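Side-chain contacts in glutaredoxin-glutathione complex (Polygonaceae, PDB 5KQA), which binds glutathione and, as a glutaredoxin of the thioredoxin fold, probably uses it to reduce disulfides or glutathione-mixed disulfides: residues D76-Q79 / A80-Q84; V94-G98 / K99-G103. All blocks are in the same frame, centred on the assembly; numbering follows the deposited sequence.

Contact 1: residues D76-Q79 / A80-Q84; sequences DAIQ and AALLQ. With GSH (glutathione), chain B.
Ala80 meets Asp76 one turn back along an amphipathic alpha-helix, residues 75-86 of the thioredoxin fold, where four successive i to i+4 backbone bonds tie 76-79 to 80-84. Its N donates to Asp76 O at 2.9 Å, and its methyl CB rests about equally close to the carbonyl oxygens of Asp76 and Ala77. Ala81 repeats the pattern, N to Ala77 O, with its CB close to the oxygens of Ala77 and Ile78; Ala77 and Ala81 thus present a low surface, against which helix 20-35 packs through Ala26 and Leu27.

Leu82 gives the helix its apolar contact here. Its N bonds to Ile78 O, CG sits 3.3 Å from that oxygen, and CD1 comes to 4.1 Å from Ile78 CG2. The two branched side chains run side by side in the same direction; Ile78 CG2 is the branch that does the touching because it stands anti to the backbone N while CG1 lies beside that nitrogen (chi1 -61°). Leu83 closes the series, its N reaching Gln79 O at 3.1 Å.

Gln79 sends its side chain into the glutathione pocket. CG is anti to the backbone N (chi1 -164°) and the chain runs on extended, which carries the amide out to the ligand. Lys44 NZ holds OE1, and NE2 also donates to Arg89 O, so the amide is fixed at both ends with its rotation set. The remaining bond is nearly straight: Gln79 NE2 to glutathione O31, 2.8 Å, with 162° at the hydrogen.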
# COMPACT_ATOMS: atom_id res chain seq x y z
N ASP A 76 12.61 7.75 -0.91
CA ASP A 76 13.29 7.14 -2.06
C ASP A 76 13.75 5.71 -1.75
O ASP A 76 13.60 4.80 -2.58
CB ASP A 76 14.49 7.98 -2.50
CG ASP A 76 14.09 9.39 -2.93
OD1 ASP A 76 12.90 9.61 -3.25
OD2 ASP A 76 14.96 10.28 -2.95
N ALA A 77 14.32 5.50 -0.56
CA ALA A 77 14.75 4.17 -0.17
C ALA A 77 13.55 3.25 -0.03
O ALA A 77 13.60 2.08 -0.43
CB ALA A 77 15.54 4.21 1.14
N ILE A 78 12.45 3.76 0.52
CA ILE A 78 11.26 2.93 0.64
C ILE A 78 10.72 2.56 -0.76
O ILE A 78 10.32 1.42 -0.99
CB ILE A 78 10.17 3.63 1.45
CG1 ILE A 78 10.67 3.88 2.88
CG2 ILE A 78 8.88 2.77 1.47
CD1 ILE A 78 9.80 4.83 3.70
N GLN A 79 10.72 3.51 -1.69
CA GLN A 79 10.21 3.21 -3.02
C GLN A 79 11.11 2.17 -3.70
O GLN A 79 10.63 1.29 -4.41
CB GLN A 79 10.10 4.48 -3.87
CG GLN A 79 9.21 4.29 -5.10
CD GLN A 79 8.69 5.61 -5.68
OE1 GLN A 79 9.09 6.69 -5.24
NE2 GLN A 79 7.81 5.51 -6.67
N ALA A 80 12.42 2.26 -3.47
CA ALA A 80 13.36 1.29 -4.00
C ALA A 80 13.13 -0.10 -3.39
O ALA A 80 13.22 -1.11 -4.09
CB ALA A 80 14.80 1.74 -3.75
N ALA A 81 12.87 -0.15 -2.10
CA ALA A 81 12.60 -1.42 -1.43
C ALA A 81 11.30 -2.05 -1.94
O ALA A 81 11.20 -3.28 -2.09
CB ALA A 81 12.53 -1.21 0.08
N LEU A 82 10.31 -1.22 -2.24
CA LEU A 82 9.02 -1.73 -2.72
C LEU A 82 9.17 -2.29 -4.13
O LEU A 82 8.49 -3.25 -4.50
CB LEU A 82 7.95 -0.64 -2.70
CG LEU A 82 7.42 -0.17 -1.33
CD1 LEU A 82 6.64 1.13 -1.50
CD2 LEU A 82 6.56 -1.24 -0.61
N LEU A 83 10.06 -1.68 -4.91
CA LEU A 83 10.38 -2.21 -6.23
C LEU A 83 11.03 -3.59 -6.11
O LEU A 83 10.62 -4.53 -6.78
CB LEU A 83 11.32 -1.25 -6.99
CG LEU A 83 11.87 -1.75 -8.34
CD1 LEU A 83 10.76 -2.25 -9.28
CD2 LEU A 83 12.68 -0.65 -9.02
N GLN A 84 12.04 -3.70 -5.27
CA GLN A 84 12.69 -4.98 -5.04
C GLN A 84 11.68 -6.04 -4.58
O GLN A 84 11.69 -7.18 -5.04
CB GLN A 84 13.80 -4.84 -4.02
CG GLN A 84 14.41 -6.16 -3.57
CD GLN A 84 15.32 -6.01 -2.38
OE1 GLN A 84 15.01 -6.45 -1.27
NE2 GLN A 84 16.47 -5.38 -2.60
N1 GSH B . -1.68 2.02 -13.29
CA1 GSH B . -1.18 2.61 -12.10
C1 GSH B . -2.26 2.51 -11.05
O11 GSH B . -1.97 2.59 -9.83
O12 GSH B . -3.46 2.34 -11.41
CB1 GSH B . -0.77 4.06 -12.35
CG1 GSH B . -0.29 4.73 -11.07
CD1 GSH B . 0.65 5.90 -11.35
OE1 GSH B . 0.90 6.23 -12.49
N2 GSH B . 1.24 6.61 -10.26
CA2 GSH B . 2.14 7.70 -10.49
C2 GSH B . 3.56 7.37 -10.12
O2 GSH B . 3.81 6.64 -9.17
CB2 GSH B . 1.82 8.86 -9.57
SG2 GSH B . 0.44 9.81 -10.16
N3 GSH B . 4.61 7.95 -10.86
CA3 GSH B . 5.96 7.68 -10.50
C3 GSH B . 6.21 8.24 -9.10
O31 GSH B . 7.04 7.69 -8.33
O32 GSH B . 5.60 9.27 -8.69

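Contact 2: residues V94-G98 / K99-G103; sequences VFIGG and KHIGG
The Phe95 ring carries His100 over one face: CD2 of the imidazole stands 4.0 Å above the phenyl plane, displaced toward the rim near CE1 and CZ. The backbone of His100 reaches the ring as well, its CA making an off-centre CH-pi contact 4.2 Å from the Phe95 centroid. The two rings meet obliquely, their planes 59° apart. A chi1 of 177° sets CG of His100 beside the carbonyl carbon and lays the imidazole along the following chain, where Gly102 N lies 3.4 Å above its plane, again toward the rim. NE2 of His100 is bonded to Gln88 OE1.

Strands 93-96 and 99-102 form a beta hairpin closed by a type I' turn, Ile96 to Lys99, whose two middle positions are glycines with positive phi. Ile96 N bonds to Lys99 O at 2.8 Å, and Lys99 N bonds back to Ile96 O. Farther along, Ile101 and Gly102 both face Val94 in a classic beta bulge. Val94 O takes Ile101 N at 2.8 Å and Gly102 N only weakly at 3.5 Å, while Val94 N donates to Gly102 O.

The bulge lets Ile101 turn toward the partner strand. Its CG1 lies 3.7 Å from Ile96 CG1, and its CB packs against Val94 CB. This aliphatic trio is covered by Met119 of helix 116-122 and Val107 of helix 104-112, with Leu39 of the adjoining strand against Val94 and Ile96. On the other face of the sheet, Phe95 and His100 pack on helix 75-86, and Gly103 occupies the N-cap position of helix 104-112.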
# COMPACT_ATOMS: atom_id res chain seq x y z
N VAL A 94 -0.50 -0.99 -2.71
CA VAL A 94 -1.42 -1.46 -1.68
C VAL A 94 -1.12 -2.87 -1.17
O VAL A 94 -0.87 -3.79 -1.94
CB VAL A 94 -2.88 -1.42 -2.23
CG1 VAL A 94 -3.90 -1.85 -1.16
CG2 VAL A 94 -3.22 -0.03 -2.76
N PHE A 95 -1.17 -3.03 0.15
CA PHE A 95 -1.08 -4.35 0.78
C PHE A 95 -2.33 -4.60 1.60
O PHE A 95 -2.84 -3.70 2.26
CB PHE A 95 0.15 -4.46 1.69
CG PHE A 95 1.45 -4.49 0.95
CD1 PHE A 95 1.95 -3.34 0.35
CD2 PHE A 95 2.19 -5.66 0.87
CE1 PHE A 95 3.16 -3.36 -0.31
CE2 PHE A 95 3.40 -5.69 0.21
CZ PHE A 95 3.88 -4.53 -0.39
N ILE A 96 -2.83 -5.84 1.56
CA ILE A 96 -3.98 -6.25 2.35
C ILE A 96 -3.67 -7.58 3.04
O ILE A 96 -3.32 -8.55 2.38
CB ILE A 96 -5.26 -6.40 1.49
CG1 ILE A 96 -5.66 -5.03 0.91
CG2 ILE A 96 -6.42 -6.99 2.31
CD1 ILE A 96 -6.89 -5.06 0.04
N GLY A 97 -3.78 -7.61 4.37
CA GLY A 97 -3.52 -8.82 5.13
C GLY A 97 -2.11 -9.36 4.93
O GLY A 97 -1.89 -10.56 4.99
N GLY A 98 -1.15 -8.46 4.71
CA GLY A 98 0.23 -8.87 4.54
C GLY A 98 0.58 -9.20 3.10
O GLY A 98 1.73 -9.48 2.78
N LYS A 99 -0.41 -9.14 2.22
CA LYS A 99 -0.18 -9.55 0.84
C LYS A 99 -0.24 -8.36 -0.12
O LYS A 99 -1.04 -7.44 0.06
CB LYS A 99 -1.20 -10.62 0.44
CG LYS A 99 -1.10 -11.88 1.28
CD LYS A 99 -1.06 -13.12 0.42
CE LYS A 99 -1.13 -14.38 1.26
NZ LYS A 99 0.11 -14.58 2.04
N HIS A 100 0.62 -8.40 -1.13
CA HIS A 100 0.70 -7.33 -2.12
C HIS A 100 -0.47 -7.35 -3.09
O HIS A 100 -0.72 -8.37 -3.73
CB HIS A 100 2.00 -7.41 -2.91
CG HIS A 100 2.10 -6.38 -4.00
ND1 HIS A 100 2.17 -6.70 -5.34
CD2 HIS A 100 2.13 -5.03 -3.94
CE1 HIS A 100 2.24 -5.59 -6.05
NE2 HIS A 100 2.22 -4.56 -5.23
N ILE A 101 -1.17 -6.23 -3.20
CA ILE A 101 -2.29 -6.11 -4.12
C ILE A 101 -1.85 -5.46 -5.43
O ILE A 101 -2.14 -5.96 -6.49
CB ILE A 101 -3.45 -5.29 -3.50
CG1 ILE A 101 -3.92 -5.93 -2.19
CG2 ILE A 101 -4.61 -5.18 -4.48
CD1 ILE A 101 -4.57 -7.28 -2.40
N GLY A 102 -1.16 -4.32 -5.34
CA GLY A 102 -0.77 -3.59 -6.53
C GLY A 102 -1.22 -2.15 -6.49
O GLY A 102 -1.34 -1.56 -5.43
N GLY A 103 -1.49 -1.57 -7.66
CA GLY A 103 -1.88 -0.18 -7.76
C GLY A 103 -3.38 0.03 -7.78
O GLY A 103 -4.15 -0.84 -7.38

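Contact 1 and contact 2 follow each other along the chain, their centres about 15 Å apart, yet they meet in the core: Leu82 CD2 of the helix packs 4.0 Å from Phe95 CE1 of the hairpin. Helix 75-86 therefore lies against the sheet face that carries Phe95. Both contacts also reach the bound glutathione. From 76-84 comes Gln79, at the carboxylate that includes O31; from 94-103 comes Gly103, next to Cys104, whose backbone N donates to the ligand. Lys44 NZ serves both Gln79 and glutathione, and Val91 O, in the loop between the two contacts, supplies a further bond to the tripeptide.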